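Local coordinates for Pap fimbrial major pilin protein (Escherichia coli, PDB 2UY6) that polymerises into the thick right-handed helical rod of the P pilus, the fibre with which the bacterium colonises the epithelium of host organs, at residues Asp94-Thr99 and Ala151-Ala156. The protein carries 2 engineered substitutions. Residues are numbered along the deposited sequence; the frame is centred on the assembly and turned at random.
Sequences DTNGGT and AFSAVA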
ATOM      1  N   ASP B  94      -8.103 -22.344  21.495  1.00 37.31           N
ATOM      2  CA  ASP B  94      -9.121 -23.383  21.586  1.00 36.59           C
ATOM      3  C   ASP B  94      -9.440 -23.927  20.191  1.00 36.07           C
ATOM      4  O   ASP B  94      -9.350 -23.197  19.201  1.00 37.68           O
ATOM      5  CB  ASP B  94     -10.387 -22.828  22.243  1.00 38.44           C
ATOM      6  CG  ASP B  94     -11.174 -23.899  23.001  1.00 39.56           C
ATOM      7  OD1 ASP B  94     -11.389 -24.994  22.439  1.00 37.60           O
ATOM      8  OD2 ASP B  94     -11.581 -23.640  24.155  1.00 38.57           O
ATOM      9  N   THR B  95      -9.818 -25.202  20.116  1.00 34.46           N
ATOM     10  CA  THR B  95     -10.121 -25.839  18.837  1.00 34.45           C
ATOM     11  C   THR B  95     -11.559 -26.300  18.653  1.00 36.78           C
ATOM     12  O   THR B  95     -12.358 -26.285  19.586  1.00 36.08           O
ATOM     13  CB  THR B  95      -9.241 -27.068  18.622  1.00 33.46           C
ATOM     14  OG1 THR B  95      -9.361 -27.930  19.760  1.00 30.52           O
ATOM     15  CG2 THR B  95      -7.788 -26.663  18.426  1.00 31.68           C
ATOM     16  N   ASN B  96     -11.869 -26.724  17.433  1.00 39.19           N
ATOM     17  CA  ASN B  96     -13.197 -27.220  17.091  1.00 42.87           C
ATOM     18  C   ASN B  96     -13.186 -28.736  16.991  1.00 44.22           C
ATOM     19  O   ASN B  96     -12.211 -29.331  16.520  1.00 44.61           O
ATOM     20  CB  ASN B  96     -13.665 -26.658  15.746  1.00 44.87           C
ATOM     21  CG  ASN B  96     -13.798 -25.150  15.756  1.00 48.18           C
ATOM     22  OD1 ASN B  96     -14.490 -24.578  16.609  1.00 48.20           O
ATOM     23  ND2 ASN B  96     -13.137 -24.492  14.803  1.00 47.85           N
ATOM     24  N   GLY B  97     -14.284 -29.353  17.423  1.00 44.39           N
ATOM     25  CA  GLY B  97     -14.393 -30.798  17.373  1.00 44.30           C
ATOM     26  C   GLY B  97     -14.608 -31.432  18.735  1.00 43.34           C
ATOM     27  O   GLY B  97     -14.741 -32.648  18.839  1.00 43.03           O
ATOM     28  N   GLY B  98     -14.630 -30.610  19.780  1.00 42.72           N
ATOM     29  CA  GLY B  98     -14.830 -31.121  21.126  1.00 42.65           C
ATOM     30  C   GLY B  98     -13.867 -32.223  21.540  1.00 42.68           C
ATOM     31  O   GLY B  98     -14.215 -33.093  22.340  1.00 42.75           O
ATOM     32  N   THR B  99     -12.654 -32.189  20.998  1.00 41.96           N
ATOM     33  CA  THR B  99     -11.648 -33.189  21.322  1.00 41.15           C
ATOM     34  C   THR B  99     -10.965 -32.868  22.642  1.00 40.36           C
ATOM     35  O   THR B  99     -10.338 -33.733  23.245  1.00 42.81           O
ATOM     36  CB  THR B  99     -10.559 -33.264  20.237  1.00 42.58           C
ATOM     37  OG1 THR B  99      -9.948 -31.975  20.083  1.00 43.87           O
ATOM     38  CG2 THR B  99     -11.150 -33.717  18.906  1.00 41.14           C
ATOM     39  N   ALA B 151     -11.508 -35.681  14.925  1.00 46.17           N
ATOM     40  CA  ALA B 151     -10.752 -34.638  14.238  1.00 45.65           C
ATOM     41  C   ALA B 151     -11.053 -33.249  14.808  1.00 44.41           C
ATOM     42  O   ALA B 151     -12.187 -32.945  15.178  1.00 43.98           O
ATOM     43  CB  ALA B 151     -11.060 -34.666  12.740  1.00 45.11           C
ATOM     44  N   PHE B 152     -10.018 -32.416  14.877  1.00 43.13           N
ATOM     45  CA  PHE B 152     -10.149 -31.055  15.387  1.00 41.31           C
ATOM     46  C   PHE B 152      -9.707 -30.086  14.294  1.00 40.67           C
ATOM     47  O   PHE B 152      -9.150 -30.499  13.269  1.00 39.73           O
ATOM     48  CB  PHE B 152      -9.270 -30.868  16.631  1.00 40.71           C
ATOM     49  CG  PHE B 152      -7.795 -30.977  16.353  1.00 39.86           C
ATOM     50  CD1 PHE B 152      -7.080 -29.889  15.866  1.00 40.75           C
ATOM     51  CD2 PHE B 152      -7.129 -32.178  16.548  1.00 39.04           C
ATOM     52  CE1 PHE B 152      -5.718 -30.000  15.576  1.00 41.35           C
ATOM     53  CE2 PHE B 152      -5.771 -32.297  16.262  1.00 39.57           C
ATOM     54  CZ  PHE B 152      -5.064 -31.208  15.776  1.00 40.33           C
ATOM     55  N   SER B 153      -9.960 -28.800  14.515  1.00 38.23           N
ATOM     56  CA  SER B 153      -9.570 -27.769  13.562  1.00 36.32           C
ATOM     57  C   SER B 153      -9.604 -26.435  14.276  1.00 34.37           C
ATOM     58  O   SER B 153     -10.121 -26.335  15.390  1.00 34.08           O
ATOM     59  CB  SER B 153     -10.533 -27.733  12.369  1.00 36.74           C
ATOM     60  OG  SER B 153     -11.835 -27.349  12.776  1.00 37.83           O
ATOM     61  N   ALA B 154      -9.046 -25.415  13.639  1.00 32.92           N
ATOM     62  CA  ALA B 154      -9.038 -24.076  14.211  1.00 32.26           C
ATOM     63  C   ALA B 154      -8.622 -23.043  13.178  1.00 31.24           C
ATOM     64  O   ALA B 154      -7.990 -23.371  12.165  1.00 31.04           O
ATOM     65  CB  ALA B 154      -8.097 -24.016  15.415  1.00 30.85           C
ATOM     66  N   VAL B 155      -8.993 -21.798  13.441  1.00 31.02           N
ATOM     67  CA  VAL B 155      -8.647 -20.679  12.568  1.00 31.05           C
ATOM     68  C   VAL B 155      -8.154 -19.543  13.439  1.00 30.32           C
ATOM     69  O   VAL B 155      -8.781 -19.201  14.437  1.00 31.01           O
ATOM     70  CB  VAL B 155      -9.859 -20.147  11.765  1.00 31.00           C
ATOM     71  CG1 VAL B 155      -9.440 -18.906  10.956  1.00 31.38           C
ATOM     72  CG2 VAL B 155     -10.391 -21.224  10.839  1.00 29.58           C
ATOM     73  N   ALA B 156      -7.026 -18.963  13.067  1.00 29.57           N
ATOM     74  CA  ALA B 156      -6.484 -17.852  13.828  1.00 29.53           C
ATOM     75  C   ALA B 156      -6.404 -16.636  12.911  1.00 28.93           C
ATOM     76  O   ALA B 156      -6.047 -16.764  11.739  1.00 29.41           O
ATOM     77  CB  ALA B 156      -5.105 -18.217  14.359  1.00 28.93           C
TER
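Asn96 and Ser153 form a single antiparallel hydrogen-bonded pair where the loop between strands 93-94 and 101-106 meets the start of the last strand of the pilin's immunoglobulin-like fold. The backbone N of Asn96 gives its hydrogen to Ser153 O over 2.7 Å, nearly straight at 167° and in the plane of that carbonyl. The return bond, Ser153 N to Asn96 O, is bent and weak at 3.1 Å. Asn96 O is shared: Phe152 CA also approaches it, at 2.9 Å, as a CA-H...O contact. The Asn96 side chain, with CG anti to its own carbonyl carbon (chi1 -62°), lies alongside Ser153, and its CB comes to 3.6 Å from Ser153 OG; that touch is van der Waals.

Phe152, next to the pair, puts its CB 3.3 Å from Asn96 O, and its ring then leads away from the loop into the buried interior and touches Leu101. Thr95 lies over Ser153 O, its CB 3.4 Å from that oxygen; its CG2 also touches the methyl of Ala154 and comes obliquely to CD1 of the Phe152 ring, a loose touch at 4.2 Å. The hydroxyl of Thr95 bonds to Leu101 O, which ties the loop to strand 101-106. Further along, Thr99 CG2 faces Ala151 O, while its OG1 packs against Phe152 CB and makes a weak hydrogen bond to Leu101 N.

The ladder has this one bridge. From Ser153 to Ala156 the strand is joined in parallel by a strand of another protein chain, which continues the sheet across the interface, an arrangement consistent with donor-strand complementation by a pilus chaperone. At Gly97, with phi 120°, a CB would run into Ala151 O; without one, Gly97 CA sits 3.8 Å from that oxygen.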